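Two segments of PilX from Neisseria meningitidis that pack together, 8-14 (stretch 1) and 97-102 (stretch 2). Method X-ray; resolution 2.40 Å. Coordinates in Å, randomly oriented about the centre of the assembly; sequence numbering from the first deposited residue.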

# COMPACT_ATOMS: atom_id res chain seq x y z
N TYR A 8 10.88 -10.78 2.22
CA TYR A 8 9.46 -10.58 2.56
C TYR A 8 8.94 -9.19 2.14
O TYR A 8 7.81 -9.05 1.67
CB TYR A 8 9.20 -10.85 4.05
CG TYR A 8 9.22 -12.32 4.43
CD1 TYR A 8 8.37 -13.23 3.82
CD2 TYR A 8 10.06 -12.81 5.42
CE1 TYR A 8 8.37 -14.58 4.16
CE2 TYR A 8 10.08 -14.15 5.77
CZ TYR A 8 9.22 -15.04 5.14
OH TYR A 8 9.22 -16.39 5.48
N GLN A 9 9.77 -8.17 2.30
CA GLN A 9 9.45 -6.84 1.86
C GLN A 9 9.31 -6.75 0.32
O GLN A 9 8.52 -5.93 -0.22
CB GLN A 9 10.53 -5.88 2.34
CG GLN A 9 10.20 -4.42 2.05
CD GLN A 9 11.44 -3.54 1.99
OE1 GLN A 9 12.47 -3.93 1.44
NE2 GLN A 9 11.32 -2.33 2.53
N SER A 10 10.11 -7.56 -0.39
CA SER A 10 9.96 -7.65 -1.84
C SER A 10 8.62 -8.26 -2.22
O SER A 10 7.88 -7.70 -3.02
CB SER A 10 11.11 -8.41 -2.49
OG SER A 10 12.35 -7.72 -2.33
N GLN A 11 8.28 -9.41 -1.64
CA GLN A 11 7.00 -10.01 -2.01
C GLN A 11 5.85 -9.08 -1.68
O GLN A 11 4.89 -9.01 -2.43
CB GLN A 11 6.81 -11.38 -1.35
CG GLN A 11 8.01 -12.30 -1.54
CD GLN A 11 7.78 -13.68 -0.95
OE1 GLN A 11 6.66 -14.20 -0.97
NE2 GLN A 11 8.84 -14.27 -0.44
N LEU A 12 5.91 -8.40 -0.53
CA LEU A 12 4.89 -7.40 -0.15
C LEU A 12 4.83 -6.33 -1.25
O LEU A 12 3.74 -5.89 -1.67
CB LEU A 12 5.24 -6.75 1.19
CG LEU A 12 4.34 -5.64 1.71
CD1 LEU A 12 2.92 -6.18 1.97
CD2 LEU A 12 4.92 -4.95 2.94
N TYR A 13 5.99 -5.93 -1.76
CA TYR A 13 5.99 -4.89 -2.75
C TYR A 13 5.17 -5.40 -3.96
O TYR A 13 4.22 -4.73 -4.41
CB TYR A 13 7.41 -4.47 -3.14
CG TYR A 13 7.35 -3.42 -4.23
CD1 TYR A 13 7.27 -2.07 -3.91
CD2 TYR A 13 7.29 -3.78 -5.58
CE1 TYR A 13 7.16 -1.12 -4.90
CE2 TYR A 13 7.17 -2.85 -6.55
CZ TYR A 13 7.10 -1.52 -6.22
OH TYR A 13 7.01 -0.56 -7.22
N THR A 14 5.53 -6.59 -4.42
CA THR A 14 4.89 -7.24 -5.56
C THR A 14 3.39 -7.53 -5.34
O THR A 14 2.61 -7.46 -6.27
CB THR A 14 5.66 -8.53 -5.92
OG1 THR A 14 6.98 -8.15 -6.28
CG2 THR A 14 5.04 -9.29 -7.12
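Stretch 2 97-102: DGYKCR

Residues 8-14 of PilX form part of a longer α-helix, whereas residues 98-101 of the second segment are an extended strand, with Asp97 and Arg102 lying outside it in loop or turn conformation. The strand runs nearly antiparallel to the helix, with an angle of 158° between their N-to-C directions and a closest approach of 9.7 Å between the axes. Moving along the helix from Gln9 to Tyr13 therefore means moving back along the strand from Cys101 to Gly98. The nearest pair of CA atoms is that of Gln9 and Lys100, 7.6 Å apart. The contact is modest, burying 305 Å² in total, and no hydrogen bond crosses it.

At the start of the helical segment, Tyr8 is out of reach of the strand. Gln9 makes the first contact. Its CA-to-CB bond points toward the strand, and the t rotamers at chi1 and chi2 extend the side chain so that the amide group reaches Lys100 and Cys101. Gln9 OE1 lies 3.1 Å from Lys100 CD, a close polar-to-aliphatic approach. Gln9 NE2 is also 3.1 Å from Cys101 O, but the angle is too poor for a hydrogen bond; this amide nitrogen is satisfied elsewhere in the structure.

The CA-to-CB bond of Ser10 points away from the strand, yet Lys100 comes alongside it, with Ser10 OG 3.9 Å from Lys100 CE. Lys100 is the residue most covered by the helix. Its CA-to-CB bond points sideways, and its long chain, t at chi2 and chi3, reaches across to the helix, its outer atoms meeting Gln9, Ser10 and Tyr13. Gln11, whose CA-to-CB bond points away, and Leu12, out of reach, make no contact with the strand.

One turn after Gln9, Tyr13 again directs its CB toward the strand. Lys100 ends here, with NZ 3.8 Å from Tyr13 CB. The t rotamer at chi1 carries the phenol ring beyond this point to the beginning of the strand, where Tyr99 N lies 4.1 Å from Tyr13 CE1 and Gly98 CA lies 4.0 Å from Tyr13 OH, both at the ring edge. The absence of a side chain at Gly98 is important to this fit: an ideally placed CB would point toward the helix and come within 2.7 Å of Tyr13 OH, a clash. The CA-to-CB bond of Tyr99 points away from the helix. Thr14, out of reach of the strand, closes the segment, its backbone amide hydrogen-bonded to the helix (Thr14 N to Ser10 O, 3.0 Å).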

# COMPACT_ATOMS: atom_id res chain seq x y z
N ASP A 97 4.06 5.12 -8.52
CA ASP A 97 5.33 5.31 -7.81
C ASP A 97 5.30 4.54 -6.50
O ASP A 97 4.49 4.82 -5.64
CB ASP A 97 5.59 6.78 -7.53
CG ASP A 97 5.34 7.66 -8.72
OD1 ASP A 97 4.61 8.67 -8.56
OD2 ASP A 97 5.88 7.36 -9.82
N GLY A 98 6.21 3.57 -6.36
CA GLY A 98 6.32 2.76 -5.17
C GLY A 98 7.64 2.89 -4.43
O GLY A 98 8.65 3.33 -5.00
N TYR A 99 7.63 2.51 -3.15
CA TYR A 99 8.76 2.80 -2.25
C TYR A 99 9.02 1.66 -1.28
O TYR A 99 8.09 1.04 -0.78
CB TYR A 99 8.52 4.11 -1.50
CG TYR A 99 8.37 5.30 -2.42
CD1 TYR A 99 7.15 5.59 -3.04
CD2 TYR A 99 9.45 6.14 -2.67
CE1 TYR A 99 7.03 6.65 -3.92
CE2 TYR A 99 9.32 7.21 -3.55
CZ TYR A 99 8.13 7.46 -4.14
OH TYR A 99 8.01 8.54 -4.97
N LYS A 100 10.28 1.37 -1.03
CA LYS A 100 10.68 0.43 0.02
C LYS A 100 11.12 1.25 1.23
O LYS A 100 11.99 2.11 1.12
CB LYS A 100 11.81 -0.47 -0.45
CG LYS A 100 11.42 -1.66 -1.46
CD LYS A 100 12.53 -2.71 -1.40
CE LYS A 100 12.52 -3.79 -2.51
NZ LYS A 100 11.14 -3.89 -2.98
N CYS A 101 10.52 0.98 2.39
CA CYS A 101 10.76 1.81 3.57
C CYS A 101 11.41 1.03 4.66
O CYS A 101 11.19 -0.19 4.77
CB CYS A 101 9.47 2.39 4.12
SG CYS A 101 8.58 3.25 2.91
N ARG A 102 12.22 1.74 5.45
CA ARG A 102 13.04 1.11 6.49
C ARG A 102 12.25 0.89 7.76
O ARG A 102 12.66 0.08 8.58
CB ARG A 102 14.34 1.88 6.75
CG ARG A 102 15.36 1.86 5.58
CD ARG A 102 16.02 0.49 5.30
NE ARG A 102 16.79 0.01 6.45
CZ ARG A 102 17.43 -1.16 6.54
NH1 ARG A 102 17.41 -2.05 5.55
NH2 ARG A 102 18.09 -1.46 7.65